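Local structure of nisin biosynthesis protein nisC (2G0D) at residues S320-H325 against F372-S377; Q359-Y364 against G378-L383; S310-K315 against G329-C334; T32-L37 against S80-A85. The protein acts as the zinc-dependent cyclase of nisin biosynthesis, forming thioether rings by joining cysteine thiols to dehydrated residues of the precursor peptide. All blocks are in the same frame, centred on the assembly; numbering follows the deposited sequence.

Contact 1 (S320-H325 against F372-S377); sequences SYMICH and FLEGIS. With ZN (zinc ion), chain B.
Cys-324 and Leu-373 make the direct backbone link between loop 320-325 and segment 372-377. Cys-324 N donates to Leu-373 O at 3.0 Å, with the donor lying nearly along the C=O axis. Water 1 serves the preceding amide. It accepts from Ile-323 N at 3.0 Å and donates to both Phe-372 O and Gly-375 O, so two successive amides of the loop are tied to the turn, one directly and one through solvent.

Cys-324 also binds the metal: with SG anti to its backbone N (chi1 -164°), it presents its sulfur to the zinc ion, SG lying 2.3 Å from the metal. His-325 ND1 binds it at 2.1 Å, and Cys-278 and water 2 complete the site. Across the contact, the Glu-374 carboxylate stands almost perpendicular to the imidazole (planes 86° apart), its OE2 3.5 Å from His-325 CE1.

The remaining contacts are apolar. Leu-373 CD1 rests 3.6 Å from Cys-324 CB and covers the stem of the metal ligand. Farther from the zinc, the Ile-323 CD1 methyl meets the Phe-372 ring obliquely, 3.5 Å from CE1.

Loop 320-325 joins helices 298-314 and 327-341, while segment 372-377 runs into helix 376-387. Ile-376, at the far end of the turn, packs on helices 357-362 and 3-20, and Ser-377 on helix 37-45.

Contact 2 (Q359-Y364 against G378-L383); sequences QILEEY and GCILVL
Helices 357-362 and 376-387, successive in the mainly helical LanC fold, pack here through Cys-379, which meets Ile-360, Leu-361 and Tyr-364. The Cys-379 sulfur is anti to its backbone N (chi1 -177°), a setting that sends it across to the other helix. Its SG comes 3.6 Å from the Ile-360 CG2 methyl and 4.0 Å from Leu-361 CD2.

Tyr-364 follows the last turn of helix 357-362 and brings its ring alongside the same cysteine. Its CE1 lies 3.7 Å from Cys-379 CB, and the sulfur stands 5.0 Å from the ring centroid, well off the ring normal (61°). That makes an oblique sulfur-aromatic contact. Ile-360 O lies in the plane of the ring, at its edge, and the phenol OH is hydrogen-bonded to Glu-374 O, so both ends of the linker between the two helices are drawn together at this tyrosine.

In the alpha toroid this pair is flanked by other helices: helix 3-20 covers Leu-361 and Ile-380, helix 347-355 lies against Ile-360 and Leu-383, and Ser-328 of helix 327-341 touches Cys-379.

Leu-361 also meets Ile-380 and Leu-383. The Leu-361 and Ile-380 side chains cross at about a right angle, Leu-361 CD2 3.9 Å from Ile-380 CG1. Leu-361 and Leu-383 instead reach toward each other tip to tip, with Leu-361 CG and Leu-383 CD1 separated by 3.9 Å.

Contact 3 (S310-K315 against G329-C334); sequences SAMQRK and GLIEIC
Met-312 fills the tight part of this contact, its thioether laid against Leu-330, Ile-331 and Cys-334. The chain bends twice, at chi2 (-49°), which sets SD, and at chi3 (-59°), which sets CE. Curled in this way, it offers three atoms in a row to Cys-334, whose SG is 3.4 Å from Met-312 SD and 3.6 Å from Met-312 CG. Met-312 SD also lies 3.9 Å from Leu-330 CB, where the two side chains pass one another running opposite ways. At the tip, Met-312 CE meets Ile-331 CD1 at 4.0 Å, the two side chains crossing at about a right angle.

Away from this methionine the packing thins. Ala-311 approaches Leu-330 only through its carbonyl O, 4.4 Å from CD2. At the partly exposed end of the helix the polar groups bond within the segment and to Asp-275: Lys-315, where the chain leaves the helix with positive phi, turns NZ back to Met-312 O at 2.8 Å. Arg-314 NH1 bonds to Ser-310 OG at 2.9 Å, while its NH2 forms a salt bridge with Asp-275.

The segment axes approach to 11.1 Å and run roughly antiparallel, at 145°. Consecutive helices packed in this way, here helices 298-314 and 327-341 with the zinc-binding loop between them, are characteristic of the alpha toroid.

Contact 4 (T32-L37 against S80-A85); sequences TLSTGL and SLYSGA
Two loops meet here at the starts of helices 37-45 and 85-92, touching chiefly through Leu-33 and Ser-34 on one side and Tyr-82 on the other, with the Tyr-82 side chain about 9 Å from the zinc. Each turn is an ST motif in which a hydroxyl accepts a hydrogen bond from the amide N three residues on: Thr-35 N to Thr-32 OG1 at 3.1 Å, and Ser-83 N to Ser-80 OG at 3.0 Å. Thr-32 OG1 also bonds to Gly-29 O, and Ser-80 OG to Glu-138. Each turn ends in a glycine, Gly-36 or Gly-84, at the N-cap of its helix.

Tyr-82 O is the polar centre of the contact. Ser-34 N donates to it at 3.1 Å, in the carbonyl plane and on a lone pair. Ser-34 OG, set beside its own backbone N (chi1 -72°), donates to the same oxygen at 3.2 Å, but from above that plane (48° out of it). Water 3 accepts from Leu-33 N at 2.8 Å and donates to Gly-84 O at 3.0 Å, giving a second bridge between the turns.

The side chains add a CH-pi contact. Leu-33 CD2 sits over the centre of one face of the Tyr-82 ring, 4.1 Å from the centroid and 11° off the normal, while Ser-34 OG lies at the ring's edge. Tyr-82 OH is hydrogen-bonded to Ala-398 O, which pins the far end of the ring.

Chemically the loops share a mixed join: a carbonyl taking backbone and side-chain donors, a water between backbone groups and a CH-pi contact.

In the fold
From the N terminus, contact 4 comes first, closing the stretch between the loops that precede helices 37-45 and 85-92. The other three lie far later in the chain. Contact 3 opens with segment 310-315 and pairs helices 298-314 and 327-341; contact 1 begins inside its span, at 320-325, and closes only at 372-377, so the two cross. Contact 2 crosses contact 1 in turn, starting at 359-364 and ending just beyond it, on helix 376-387. It touches contact 1 through Tyr-364, and its Val-382 packs on Glu-332 and Ile-331 of contact 3. Leu-373 N bonds to Ser-34 O of contact 4, joining the zinc-binding loop and the late helices beside it to the N-terminal side of the toroid.

Contact 1 (S320-H325 against F372-S377)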
# COMPACT_ATOMS: atom_id res chain seq x y z
N SER A 320 -10.11 -14.18 -6.02
CA SER A 320 -9.20 -13.97 -7.12
C SER A 320 -7.75 -13.94 -6.63
O SER A 320 -7.47 -14.06 -5.42
CB SER A 320 -9.54 -12.68 -7.90
OG SER A 320 -9.07 -11.52 -7.24
N TYR A 321 -6.85 -13.80 -7.59
CA TYR A 321 -5.41 -13.73 -7.33
C TYR A 321 -4.81 -12.31 -7.40
O TYR A 321 -3.59 -12.15 -7.41
CB TYR A 321 -4.69 -14.70 -8.27
CG TYR A 321 -4.87 -16.16 -7.84
CD1 TYR A 321 -4.01 -16.74 -6.92
CD2 TYR A 321 -5.92 -16.93 -8.34
CE1 TYR A 321 -4.19 -18.07 -6.49
CE2 TYR A 321 -6.11 -18.25 -7.93
CZ TYR A 321 -5.23 -18.82 -7.01
OH TYR A 321 -5.41 -20.15 -6.62
N MET A 322 -5.66 -11.28 -7.42
CA MET A 322 -5.20 -9.89 -7.49
C MET A 322 -4.46 -9.51 -6.21
O MET A 322 -4.53 -10.22 -5.18
CB MET A 322 -6.37 -8.90 -7.68
CG MET A 322 -6.96 -8.45 -6.35
SD MET A 322 -8.32 -7.32 -6.42
CE MET A 322 -7.65 -5.78 -5.94
N ILE A 323 -3.77 -8.37 -6.27
CA ILE A 323 -3.05 -7.86 -5.11
C ILE A 323 -3.99 -7.27 -4.06
O ILE A 323 -3.96 -7.70 -2.90
CB ILE A 323 -1.99 -6.83 -5.55
CG1 ILE A 323 -0.80 -7.60 -6.19
CG2 ILE A 323 -1.57 -5.90 -4.34
CD1 ILE A 323 0.42 -6.79 -6.34
N CYS A 324 -4.84 -6.33 -4.47
CA CYS A 324 -5.56 -5.48 -3.49
C CYS A 324 -6.35 -6.26 -2.46
O CYS A 324 -6.15 -6.08 -1.26
CB CYS A 324 -6.48 -4.44 -4.17
SG CYS A 324 -7.01 -3.10 -3.02
N HIS A 325 -7.25 -7.10 -2.92
CA HIS A 325 -8.02 -7.94 -2.01
C HIS A 325 -8.10 -9.38 -2.52
O HIS A 325 -9.11 -10.04 -2.35
CB HIS A 325 -9.41 -7.34 -1.72
CG HIS A 325 -10.07 -6.71 -2.91
ND1 HIS A 325 -9.95 -5.36 -3.20
CD2 HIS A 325 -10.88 -7.23 -3.87
CE1 HIS A 325 -10.66 -5.08 -4.28
NE2 HIS A 325 -11.24 -6.19 -4.70
N PHE A 372 -1.60 -2.65 -11.81
CA PHE A 372 -0.90 -3.17 -10.66
C PHE A 372 -1.84 -3.65 -9.58
O PHE A 372 -1.75 -4.81 -9.12
CB PHE A 372 0.01 -2.09 -10.08
CG PHE A 372 0.58 -2.45 -8.75
CD1 PHE A 372 1.48 -3.52 -8.63
CD2 PHE A 372 0.21 -1.74 -7.60
CE1 PHE A 372 2.00 -3.86 -7.38
CE2 PHE A 372 0.70 -2.09 -6.37
CZ PHE A 372 1.61 -3.14 -6.25
N LEU A 373 -2.77 -2.77 -9.19
CA LEU A 373 -3.48 -2.97 -7.96
C LEU A 373 -4.48 -4.13 -8.06
O LEU A 373 -4.61 -4.96 -7.14
CB LEU A 373 -4.14 -1.65 -7.50
CG LEU A 373 -4.80 -1.62 -6.13
CD1 LEU A 373 -3.85 -2.07 -5.00
CD2 LEU A 373 -5.42 -0.25 -5.80
N GLU A 374 -5.18 -4.19 -9.18
CA GLU A 374 -6.19 -5.23 -9.38
C GLU A 374 -5.88 -6.13 -10.55
O GLU A 374 -6.48 -7.21 -10.67
CB GLU A 374 -7.58 -4.59 -9.56
CG GLU A 374 -7.99 -3.79 -8.33
CD GLU A 374 -9.49 -3.62 -8.19
OE1 GLU A 374 -10.21 -3.93 -9.15
OE2 GLU A 374 -9.95 -3.19 -7.12
N GLY A 375 -4.96 -5.69 -11.39
CA GLY A 375 -4.79 -6.28 -12.72
C GLY A 375 -3.73 -7.36 -12.72
O GLY A 375 -3.10 -7.64 -11.69
N ILE A 376 -3.56 -7.98 -13.88
CA ILE A 376 -2.60 -9.07 -14.01
C ILE A 376 -1.13 -8.72 -13.70
O ILE A 376 -0.42 -9.55 -13.16
CB ILE A 376 -2.71 -9.76 -15.38
CG1 ILE A 376 -1.93 -11.10 -15.36
CG2 ILE A 376 -2.27 -8.82 -16.53
CD1 ILE A 376 -2.43 -12.13 -16.35
N SER A 377 -0.68 -7.50 -14.02
CA SER A 377 0.73 -7.15 -13.81
C SER A 377 1.15 -7.16 -12.33
O SER A 377 2.31 -7.39 -12.01
CB SER A 377 1.08 -5.81 -14.46
OG SER A 377 0.44 -4.76 -13.76
ZN ZN B . -8.85 -3.98 -2.01
O HOH W 1 -3.25 -7.12 -8.90
O HOH W 2 -10.07 -2.18 -2.20

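Contact 2 (Q359-Y364 against G378-L383)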
# COMPACT_ATOMS: atom_id res chain seq x y z
N GLN A 359 -1.60 -21.91 -13.96
CA GLN A 359 -3.05 -21.82 -13.93
C GLN A 359 -3.50 -20.44 -13.42
O GLN A 359 -4.51 -19.90 -13.86
CB GLN A 359 -3.63 -22.97 -13.08
CG GLN A 359 -5.07 -22.78 -12.64
CD GLN A 359 -5.67 -24.01 -11.96
OE1 GLN A 359 -5.10 -25.11 -12.00
NE2 GLN A 359 -6.85 -23.84 -11.35
N ILE A 360 -2.73 -19.85 -12.51
CA ILE A 360 -3.06 -18.53 -11.98
C ILE A 360 -3.11 -17.45 -13.09
O ILE A 360 -4.07 -16.71 -13.18
CB ILE A 360 -2.16 -18.13 -10.77
CG1 ILE A 360 -2.49 -19.02 -9.56
CG2 ILE A 360 -2.35 -16.66 -10.42
CD1 ILE A 360 -1.43 -19.02 -8.43
N LEU A 361 -2.10 -17.42 -13.95
CA LEU A 361 -2.04 -16.44 -15.05
C LEU A 361 -3.03 -16.69 -16.17
O LEU A 361 -3.61 -15.74 -16.70
CB LEU A 361 -0.64 -16.37 -15.64
CG LEU A 361 0.45 -15.64 -14.85
CD1 LEU A 361 1.65 -15.38 -15.74
CD2 LEU A 361 -0.07 -14.33 -14.25
N GLU A 362 -3.21 -17.95 -16.55
CA GLU A 362 -4.09 -18.33 -17.65
C GLU A 362 -5.55 -18.04 -17.32
O GLU A 362 -6.30 -17.55 -18.16
CB GLU A 362 -3.90 -19.81 -17.98
CG GLU A 362 -4.63 -20.29 -19.23
CD GLU A 362 -4.97 -21.77 -19.16
OE1 GLU A 362 -4.01 -22.60 -19.16
OE2 GLU A 362 -6.18 -22.11 -19.10
N GLU A 363 -5.95 -18.34 -16.08
CA GLU A 363 -7.31 -18.10 -15.66
C GLU A 363 -7.49 -16.69 -15.09
O GLU A 363 -8.58 -16.34 -14.67
CB GLU A 363 -7.75 -19.12 -14.60
CG GLU A 363 -7.83 -20.57 -15.12
CD GLU A 363 -8.37 -21.53 -14.07
OE1 GLU A 363 -9.11 -21.09 -13.15
OE2 GLU A 363 -8.08 -22.74 -14.16
N TYR A 364 -6.42 -15.90 -15.08
CA TYR A 364 -6.52 -14.54 -14.55
C TYR A 364 -7.53 -13.75 -15.41
O TYR A 364 -7.42 -13.70 -16.63
CB TYR A 364 -5.15 -13.85 -14.48
CG TYR A 364 -5.11 -12.74 -13.46
CD1 TYR A 364 -4.55 -12.93 -12.21
CD2 TYR A 364 -5.71 -11.50 -13.73
CE1 TYR A 364 -4.56 -11.92 -11.25
CE2 TYR A 364 -5.74 -10.50 -12.78
CZ TYR A 364 -5.15 -10.70 -11.55
OH TYR A 364 -5.18 -9.70 -10.63
N GLY A 378 0.21 -6.93 -11.43
CA GLY A 378 0.53 -7.06 -10.01
C GLY A 378 0.86 -8.50 -9.66
O GLY A 378 1.83 -8.77 -8.93
N CYS A 379 0.05 -9.42 -10.18
CA CYS A 379 0.25 -10.85 -10.00
C CYS A 379 1.61 -11.30 -10.56
O CYS A 379 2.33 -12.06 -9.92
CB CYS A 379 -0.90 -11.60 -10.67
SG CYS A 379 -0.89 -13.39 -10.49
N ILE A 380 1.93 -10.84 -11.77
CA ILE A 380 3.22 -11.13 -12.41
C ILE A 380 4.38 -10.62 -11.55
O ILE A 380 5.38 -11.30 -11.42
CB ILE A 380 3.29 -10.54 -13.85
CG1 ILE A 380 2.33 -11.31 -14.76
CG2 ILE A 380 4.71 -10.56 -14.41
CD1 ILE A 380 1.96 -10.61 -16.08
N LEU A 381 4.23 -9.42 -10.97
CA LEU A 381 5.26 -8.91 -10.07
C LEU A 381 5.53 -9.87 -8.92
O LEU A 381 6.69 -10.17 -8.64
CB LEU A 381 4.89 -7.53 -9.50
CG LEU A 381 5.42 -6.34 -10.32
CD1 LEU A 381 4.53 -5.10 -10.10
CD2 LEU A 381 6.86 -6.04 -9.94
N VAL A 382 4.47 -10.32 -8.26
CA VAL A 382 4.58 -11.29 -7.17
C VAL A 382 5.32 -12.53 -7.66
O VAL A 382 6.30 -12.95 -7.04
CB VAL A 382 3.19 -11.69 -6.60
CG1 VAL A 382 3.33 -12.72 -5.47
CG2 VAL A 382 2.41 -10.47 -6.07
N LEU A 383 4.86 -13.10 -8.78
CA LEU A 383 5.39 -14.37 -9.27
C LEU A 383 6.83 -14.17 -9.66
O LEU A 383 7.65 -15.04 -9.48
CB LEU A 383 4.57 -14.88 -10.48
CG LEU A 383 3.18 -15.49 -10.19
CD1 LEU A 383 2.34 -15.58 -11.46
CD2 LEU A 383 3.42 -16.90 -9.65

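Contact 3 (S310-K315 against G329-C334)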
# COMPACT_ATOMS: atom_id res chain seq x y z
N SER A 310 -3.60 -17.27 10.70
CA SER A 310 -5.05 -17.45 10.78
C SER A 310 -5.71 -17.13 9.47
O SER A 310 -6.61 -17.85 9.04
CB SER A 310 -5.65 -16.54 11.86
OG SER A 310 -6.95 -16.98 12.19
N ALA A 311 -5.30 -16.02 8.87
CA ALA A 311 -5.85 -15.57 7.59
C ALA A 311 -5.45 -16.48 6.43
O ALA A 311 -6.25 -16.74 5.56
CB ALA A 311 -5.44 -14.15 7.32
N MET A 312 -4.21 -16.96 6.43
CA MET A 312 -3.77 -17.91 5.41
C MET A 312 -4.58 -19.21 5.47
O MET A 312 -5.07 -19.69 4.46
CB MET A 312 -2.26 -18.18 5.53
CG MET A 312 -1.38 -16.93 5.23
SD MET A 312 -1.81 -16.07 3.69
CE MET A 312 -1.57 -17.39 2.48
N GLN A 313 -4.76 -19.73 6.68
CA GLN A 313 -5.59 -20.90 6.89
C GLN A 313 -7.01 -20.69 6.39
O GLN A 313 -7.59 -21.61 5.83
CB GLN A 313 -5.61 -21.29 8.38
CG GLN A 313 -4.32 -21.95 8.87
CD GLN A 313 -4.17 -21.93 10.40
OE1 GLN A 313 -5.07 -21.48 11.11
NE2 GLN A 313 -3.03 -22.42 10.90
N ARG A 314 -7.54 -19.47 6.60
CA ARG A 314 -8.97 -19.14 6.41
C ARG A 314 -9.33 -18.61 5.01
O ARG A 314 -10.27 -19.10 4.38
CB ARG A 314 -9.40 -18.13 7.49
CG ARG A 314 -10.89 -17.77 7.55
CD ARG A 314 -11.18 -16.74 8.64
NE ARG A 314 -10.21 -15.64 8.58
CZ ARG A 314 -9.31 -15.37 9.53
NH1 ARG A 314 -9.26 -16.07 10.67
NH2 ARG A 314 -8.49 -14.37 9.36
N LYS A 315 -8.58 -17.62 4.53
CA LYS A 315 -8.78 -16.99 3.21
C LYS A 315 -10.21 -16.47 3.04
O LYS A 315 -10.83 -16.65 2.00
CB LYS A 315 -8.40 -17.92 2.04
CG LYS A 315 -7.09 -18.67 2.20
CD LYS A 315 -6.67 -19.30 0.90
CE LYS A 315 -6.35 -20.74 1.05
NZ LYS A 315 -5.26 -21.03 1.99
N GLY A 329 -1.83 -10.75 -2.95
CA GLY A 329 -1.49 -9.79 -1.88
C GLY A 329 -1.17 -10.49 -0.58
O GLY A 329 -0.21 -10.14 0.08
N LEU A 330 -1.97 -11.49 -0.20
CA LEU A 330 -1.71 -12.34 1.00
C LEU A 330 -0.35 -13.02 0.90
O LEU A 330 0.46 -12.99 1.82
CB LEU A 330 -2.83 -13.40 1.09
CG LEU A 330 -4.03 -13.03 2.00
CD1 LEU A 330 -4.73 -11.77 1.51
CD2 LEU A 330 -5.04 -14.19 2.17
N ILE A 331 -0.10 -13.63 -0.25
CA ILE A 331 1.17 -14.28 -0.51
C ILE A 331 2.37 -13.33 -0.36
O ILE A 331 3.37 -13.66 0.27
CB ILE A 331 1.11 -15.02 -1.90
CG1 ILE A 331 0.18 -16.24 -1.81
CG2 ILE A 331 2.49 -15.47 -2.39
CD1 ILE A 331 0.66 -17.40 -0.86
N GLU A 332 2.26 -12.13 -0.92
CA GLU A 332 3.36 -11.19 -0.84
C GLU A 332 3.65 -10.69 0.57
O GLU A 332 4.81 -10.36 0.91
CB GLU A 332 3.14 -10.00 -1.79
CG GLU A 332 4.44 -9.20 -1.96
CD GLU A 332 5.50 -9.92 -2.79
OE1 GLU A 332 5.12 -10.86 -3.53
OE2 GLU A 332 6.71 -9.56 -2.73
N ILE A 333 2.58 -10.56 1.36
CA ILE A 333 2.73 -10.29 2.79
C ILE A 333 3.47 -11.42 3.52
O ILE A 333 4.36 -11.14 4.33
CB ILE A 333 1.36 -10.02 3.44
CG1 ILE A 333 0.73 -8.76 2.85
CG2 ILE A 333 1.53 -9.87 4.95
CD1 ILE A 333 -0.80 -8.70 2.98
N CYS A 334 3.11 -12.69 3.25
CA CYS A 334 3.84 -13.83 3.81
C CYS A 334 5.31 -13.79 3.42
O CYS A 334 6.19 -14.14 4.21
CB CYS A 334 3.26 -15.16 3.33
SG CYS A 334 1.56 -15.48 3.84

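Contact 4 (T32-L37 against S80-A85)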
# COMPACT_ATOMS: atom_id res chain seq x y z
N THR A 32 -1.70 6.49 -13.58
CA THR A 32 -1.82 6.09 -12.18
C THR A 32 -1.04 4.81 -11.91
O THR A 32 -0.94 3.94 -12.77
CB THR A 32 -3.30 5.85 -11.78
OG1 THR A 32 -3.80 4.68 -12.46
CG2 THR A 32 -4.18 7.07 -12.12
N LEU A 33 -0.51 4.69 -10.70
CA LEU A 33 0.02 3.39 -10.24
C LEU A 33 -1.09 2.32 -10.24
O LEU A 33 -0.85 1.17 -10.65
CB LEU A 33 0.66 3.52 -8.86
CG LEU A 33 1.15 2.23 -8.15
CD1 LEU A 33 2.10 1.37 -9.04
CD2 LEU A 33 1.80 2.58 -6.81
N SER A 34 -2.30 2.70 -9.83
CA SER A 34 -3.40 1.75 -9.67
C SER A 34 -3.67 0.92 -10.88
O SER A 34 -3.81 -0.31 -10.75
CB SER A 34 -4.72 2.47 -9.33
OG SER A 34 -4.65 2.95 -8.03
N THR A 35 -3.79 1.59 -12.03
CA THR A 35 -4.28 0.95 -13.27
C THR A 35 -3.44 1.26 -14.51
O THR A 35 -3.67 0.68 -15.57
CB THR A 35 -5.74 1.37 -13.61
OG1 THR A 35 -5.79 2.80 -13.72
CG2 THR A 35 -6.74 0.91 -12.53
N GLY A 36 -2.49 2.18 -14.40
CA GLY A 36 -1.83 2.71 -15.59
C GLY A 36 -0.34 2.39 -15.69
O GLY A 36 0.15 1.41 -15.09
N LEU A 37 0.36 3.23 -16.43
CA LEU A 37 1.75 2.96 -16.85
C LEU A 37 2.81 2.77 -15.76
O LEU A 37 3.70 1.97 -15.92
CB LEU A 37 2.22 4.01 -17.86
CG LEU A 37 1.61 3.80 -19.25
CD1 LEU A 37 1.81 5.07 -20.12
CD2 LEU A 37 2.22 2.56 -19.93
N SER A 80 -0.60 11.90 -5.00
CA SER A 80 -0.90 10.66 -4.30
C SER A 80 -0.10 9.44 -4.78
O SER A 80 0.31 9.37 -5.93
CB SER A 80 -2.40 10.37 -4.36
OG SER A 80 -2.75 9.72 -5.57
N LEU A 81 0.12 8.49 -3.88
CA LEU A 81 0.84 7.24 -4.23
C LEU A 81 0.17 6.50 -5.40
O LEU A 81 0.84 6.14 -6.37
CB LEU A 81 0.97 6.31 -3.01
CG LEU A 81 1.69 4.95 -3.19
CD1 LEU A 81 3.17 5.10 -3.61
CD2 LEU A 81 1.64 4.10 -1.91
N TYR A 82 -1.14 6.26 -5.32
CA TYR A 82 -1.81 5.40 -6.30
C TYR A 82 -2.39 6.11 -7.51
O TYR A 82 -2.65 5.45 -8.51
CB TYR A 82 -2.84 4.46 -5.64
CG TYR A 82 -2.18 3.21 -5.07
CD1 TYR A 82 -1.56 3.23 -3.84
CD2 TYR A 82 -2.16 2.01 -5.81
CE1 TYR A 82 -0.93 2.10 -3.32
CE2 TYR A 82 -1.52 0.88 -5.31
CZ TYR A 82 -0.93 0.92 -4.07
OH TYR A 82 -0.32 -0.19 -3.58
N SER A 83 -2.62 7.42 -7.43
CA SER A 83 -3.14 8.18 -8.59
C SER A 83 -2.25 9.34 -9.02
O SER A 83 -2.45 9.88 -10.09
CB SER A 83 -4.53 8.75 -8.30
OG SER A 83 -5.42 7.72 -7.98
N GLY A 84 -1.28 9.73 -8.19
CA GLY A 84 -0.57 10.97 -8.44
C GLY A 84 0.93 10.86 -8.62
O GLY A 84 1.44 9.82 -9.02
N ALA A 85 1.62 11.96 -8.31
CA ALA A 85 3.06 12.06 -8.53
C ALA A 85 3.92 11.04 -7.78
O ALA A 85 4.93 10.58 -8.32
CB ALA A 85 3.57 13.50 -8.24
O HOH W 3 0.17 7.11 -9.46